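Local structure of VAPBC49 (Mycobacterium tuberculosis h37rv, 5AF3) at the interface of chains A and B. The protein possibly acts as the antitoxin of a type II toxin-antitoxin system, neutralising its cognate VapC toxin, and probably binds DNA. Sequence-based numbering; all coordinates share one arbitrary frame. Chains: chain A/B, VAPBC49.

Contact 1: the interface of chains A and B. Residues chain A 218, 233, 236-237; chain B 159-160, 178.
Helices 218-225 and 229-236 of chain A, with A:Asp237 just past the end of the second, meet helix 155-161 of chain B and the start of its 3-10 helix 178-183. The imidazole of B:His159 reaches across to A:Asp237 and A:Arg233. Its NE2 donates to the carboxylate oxygen OD2 of A:Asp237 at 2.7 Å, with 161° at the hydrogen. The carboxylate and the ring are nearly coplanar. OD2 receives the N-H through its syn lone pair, on the side of the other oxygen, and OD2 itself lies in the plane of the imidazole. This pairing would favour a protonated or strongly polarised imidazole, though the protons are not seen.

One face of the same ring is covered by the aliphatic part of A:Arg233, whose CG stands 4.0 Å from the ring centroid in a CH-pi contact. Extended from CG to NE, the arginine chain lays CB, CG and CD past the CE1 side of the ring. Bond at the edge and methylene over the face together should limit the imidazole's rotation. With CG anti to the backbone N (chi1 171°), the ring lies beside its own B:Tyr160 and presents NE2 to chain A.

B:Tyr160 brings its phenol OH toward OD1 of A:Asp237, but the modelled separation is too short to be trusted. The phenol ring is turned 79° from the carboxylate. CB of B:Pro178 lies 3.6 Å from CG of A:Asp237. CD2 of A:Leu236 packs 4.1 Å from CD2 of B:His159, while CE2 of A:Phe218 approaches CB of B:His159 at 3.9 Å.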
loop_
_atom_site.group_PDB
_atom_site.type_symbol
_atom_site.label_atom_id
_atom_site.label_comp_id
_atom_site.label_asym_id
_atom_site.label_seq_id
_atom_site.Cartn_x
_atom_site.Cartn_y
_atom_site.Cartn_z
ATOM N N PHE A 218 4.639 -20.149 -3.140
ATOM C CA PHE A 218 3.322 -19.535 -3.345
ATOM C C PHE A 218 2.248 -20.600 -3.637
ATOM O O PHE A 218 1.134 -20.516 -3.128
ATOM C CB PHE A 218 3.357 -18.442 -4.424
ATOM C CG PHE A 218 3.939 -17.147 -3.942
ATOM C CD1 PHE A 218 3.133 -16.197 -3.293
ATOM C CD2 PHE A 218 5.293 -16.869 -4.122
ATOM C CE1 PHE A 218 3.682 -14.970 -2.831
ATOM C CE2 PHE A 218 5.853 -15.671 -3.637
ATOM C CZ PHE A 218 5.047 -14.714 -3.020
ATOM N N ARG A 233 0.122 -13.053 -4.058
ATOM C CA ARG A 233 1.037 -11.964 -4.432
ATOM C C ARG A 233 0.356 -10.615 -4.206
ATOM O O ARG A 233 0.967 -9.675 -3.642
ATOM C CB ARG A 233 1.517 -12.104 -5.880
ATOM C CG ARG A 233 2.573 -13.195 -6.079
ATOM C CD ARG A 233 2.736 -13.586 -7.580
ATOM N NE ARG A 233 3.348 -14.900 -7.662
ATOM C CZ ARG A 233 2.775 -16.002 -8.139
ATOM N NH1 ARG A 233 1.555 -15.993 -8.682
ATOM N NH2 ARG A 233 3.463 -17.129 -8.105
ATOM N N LEU A 236 0.278 -9.827 -0.491
ATOM C CA LEU A 236 1.563 -9.513 0.043
ATOM C C LEU A 236 1.937 -8.062 -0.198
ATOM O O LEU A 236 2.510 -7.413 0.671
ATOM C CB LEU A 236 2.586 -10.451 -0.617
ATOM C CG LEU A 236 3.926 -10.761 -0.000
ATOM C CD1 LEU A 236 3.797 -11.331 1.423
ATOM C CD2 LEU A 236 4.635 -11.756 -0.987
ATOM N N ASP A 237 1.607 -7.592 -1.402
ATOM C CA ASP A 237 2.019 -6.307 -2.004
ATOM C C ASP A 237 1.030 -5.173 -1.792
ATOM O O ASP A 237 1.226 -4.074 -2.312
ATOM C CB ASP A 237 2.217 -6.487 -3.538
ATOM C CG ASP A 237 3.310 -7.516 -3.906
ATOM O OD1 ASP A 237 4.283 -7.645 -3.154
ATOM O OD2 ASP A 237 3.194 -8.186 -4.960
ATOM N N HIS B 159 9.969 -13.471 -5.724
ATOM C CA HIS B 159 8.867 -12.593 -6.207
ATOM C C HIS B 159 9.334 -11.158 -6.456
ATOM O O HIS B 159 8.995 -10.528 -7.495
ATOM C CB HIS B 159 7.694 -12.611 -5.207
ATOM C CG HIS B 159 6.614 -11.598 -5.475
ATOM N ND1 HIS B 159 5.963 -11.495 -6.687
ATOM C CD2 HIS B 159 6.054 -10.662 -4.672
ATOM C CE1 HIS B 159 5.053 -10.539 -6.624
ATOM N NE2 HIS B 159 5.079 -10.026 -5.408
ATOM N N TYR B 160 10.075 -10.617 -5.503
ATOM C CA TYR B 160 10.552 -9.259 -5.660
ATOM C C TYR B 160 11.762 -9.139 -6.588
ATOM O O TYR B 160 11.884 -8.158 -7.316
ATOM C CB TYR B 160 10.822 -8.602 -4.326
ATOM C CG TYR B 160 9.524 -8.487 -3.578
ATOM C CD1 TYR B 160 8.666 -7.421 -3.817
ATOM C CD2 TYR B 160 9.137 -9.483 -2.688
ATOM C CE1 TYR B 160 7.424 -7.345 -3.177
ATOM C CE2 TYR B 160 7.914 -9.428 -2.021
ATOM C CZ TYR B 160 7.067 -8.372 -2.267
ATOM O OH TYR B 160 5.863 -8.324 -1.611
ATOM N N PRO B 178 5.207 -4.004 -7.426
ATOM C CA PRO B 178 4.070 -4.916 -7.514
ATOM C C PRO B 178 2.858 -4.422 -6.700
ATOM O O PRO B 178 1.754 -4.915 -6.917
ATOM C CB PRO B 178 4.626 -6.239 -6.965
ATOM C CG PRO B 178 5.732 -5.847 -6.079
ATOM C CD PRO B 178 6.329 -4.581 -6.659
#

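Contact 2: the interface of chains A and B. Residues chain A 86-87, 154, 156; chain B 212-213, 236.
The C-terminal end of helix 206-213 in chain B, with the end of helix 229-236, docks here against the first turn of helix 155-161 and the end of helix 72-86 in chain A. A:Lys154, in the loop just before helix 155-161, gives its ammonium NZ to the backbone O of B:Arg213 at 2.7 Å. The nitrogen arrives nearly head-on to the carbonyl, with a C=O...N angle of 162°. Fully extended beyond CG, the lysine chain has the length to reach this helix end, where the positive group should suit the partial negative charge of the helix dipole.

A:Ile156 supplies the apolar wedge. Its CG1 branch is anti to the backbone N (chi1 -170°) and carries CD1 toward CB of B:Leu212 and CG of B:Arg213. The latter lies 3.8 Å from CD1 of A:Ile156. CG1 also meets CD2 of B:Leu236 at 3.9 Å, the two side chains crossing at about a right angle.

Two waters add bridges. Water 1 joins the backbone N of A:Ile156 to O of B:Leu212, 2.8 Å from the latter. Water 2 links NE of B:Arg213 to O of A:Arg86, 2.9 Å from each, a second route between two groups whose direct hydrogen bond is weak. The contact thus closes a seam between helix ends, with helix 206-213 of one subunit set against the end of helix 72-86 and the start of helix 155-161, brought side by side in the other subunit.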
loop_
_atom_site.group_PDB
_atom_site.type_symbol
_atom_site.label_atom_id
_atom_site.label_comp_id
_atom_site.label_asym_id
_atom_site.label_seq_id
_atom_site.Cartn_x
_atom_site.Cartn_y
_atom_site.Cartn_z
ATOM N N ARG A 86 -8.961 11.285 0.559
ATOM C CA ARG A 86 -8.270 10.931 -0.689
ATOM C C ARG A 86 -8.703 11.784 -1.871
ATOM O O ARG A 86 -7.879 12.123 -2.737
ATOM C CB ARG A 86 -8.538 9.454 -1.018
ATOM C CG ARG A 86 -7.668 8.860 -2.112
ATOM C CD ARG A 86 -7.979 7.348 -2.250
ATOM N NE ARG A 86 -7.615 6.582 -1.067
ATOM C CZ ARG A 86 -8.466 5.941 -0.246
ATOM N NH1 ARG A 86 -9.784 5.977 -0.414
ATOM N NH2 ARG A 86 -7.990 5.265 0.782
ATOM N N ALA A 87 -9.973 12.188 -1.889
ATOM C CA ALA A 87 -10.536 12.966 -2.993
ATOM C C ALA A 87 -10.117 14.443 -2.985
ATOM O O ALA A 87 -10.429 15.190 -3.938
ATOM C CB ALA A 87 -12.053 12.849 -3.017
ATOM N N LYS A 154 -18.147 12.434 -7.346
ATOM C CA LYS A 154 -16.999 12.145 -8.201
ATOM C C LYS A 154 -16.717 10.640 -8.166
ATOM O O LYS A 154 -16.856 9.995 -7.114
ATOM C CB LYS A 154 -15.773 12.872 -7.644
ATOM C CG LYS A 154 -15.864 14.396 -7.714
ATOM C CD LYS A 154 -14.622 15.016 -7.110
ATOM C CE LYS A 154 -14.732 16.531 -7.162
ATOM N NZ LYS A 154 -13.610 17.155 -6.396
ATOM N N ILE A 156 -13.964 9.141 -8.170
ATOM C CA ILE A 156 -12.872 8.822 -7.250
ATOM C C ILE A 156 -13.417 8.511 -5.841
ATOM O O ILE A 156 -12.844 7.711 -5.113
ATOM C CB ILE A 156 -11.777 9.951 -7.195
ATOM C CG1 ILE A 156 -10.531 9.470 -6.415
ATOM C CG2 ILE A 156 -12.298 11.291 -6.556
ATOM C CD1 ILE A 156 -9.389 10.551 -6.338
ATOM N N LEU B 212 -8.386 12.996 -11.490
ATOM C CA LEU B 212 -9.374 12.214 -10.741
ATOM C C LEU B 212 -9.911 12.980 -9.541
ATOM O O LEU B 212 -11.138 13.040 -9.334
ATOM C CB LEU B 212 -8.781 10.886 -10.290
ATOM C CG LEU B 212 -8.504 9.866 -11.371
ATOM C CD1 LEU B 212 -7.753 8.676 -10.797
ATOM C CD2 LEU B 212 -9.841 9.398 -12.058
ATOM N N ARG B 213 -9.019 13.601 -8.771
ATOM C CA ARG B 213 -9.476 14.416 -7.629
ATOM C C ARG B 213 -10.408 15.552 -8.047
ATOM O O ARG B 213 -11.365 15.882 -7.339
ATOM C CB ARG B 213 -8.280 14.943 -6.821
ATOM C CG ARG B 213 -7.576 13.869 -6.036
ATOM C CD ARG B 213 -6.436 14.485 -5.219
ATOM N NE ARG B 213 -5.532 13.458 -4.689
ATOM C CZ ARG B 213 -4.231 13.639 -4.427
ATOM N NH1 ARG B 213 -3.658 14.818 -4.617
ATOM N NH2 ARG B 213 -3.499 12.641 -3.940
ATOM N N LEU B 236 -4.411 3.939 -7.898
ATOM C CA LEU B 236 -4.935 4.763 -6.859
ATOM C C LEU B 236 -4.784 4.087 -5.511
ATOM O O LEU B 236 -4.484 4.726 -4.522
ATOM C CB LEU B 236 -6.416 5.005 -7.161
ATOM C CG LEU B 236 -7.137 6.199 -6.587
ATOM C CD1 LEU B 236 -6.416 7.522 -6.888
ATOM C CD2 LEU B 236 -8.580 6.146 -7.185
HETATM O O HOH W 1 -13.369 11.419 -9.972
HETATM O O HOH W 2 -6.420 10.719 -4.867
#

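Contact 1 and contact 2 lie about 26 Å apart, centre to centre, along a two-fold symmetric interface, so each recurs with the chains exchanged. Their chain roles are reversed: contact 1 sets the C-terminal helices of A on B, and contact 2 those of B on A. Helix 155-161 receives the partner both times, through different residues, while Leu236 at the end of helix 229-236 appears in both. By the symmetry, helix 155-161 of either subunit meets the partner both at its start and farther along. This reciprocity is consistent with a dimer, although the structure alone does not show that one forms in the cell.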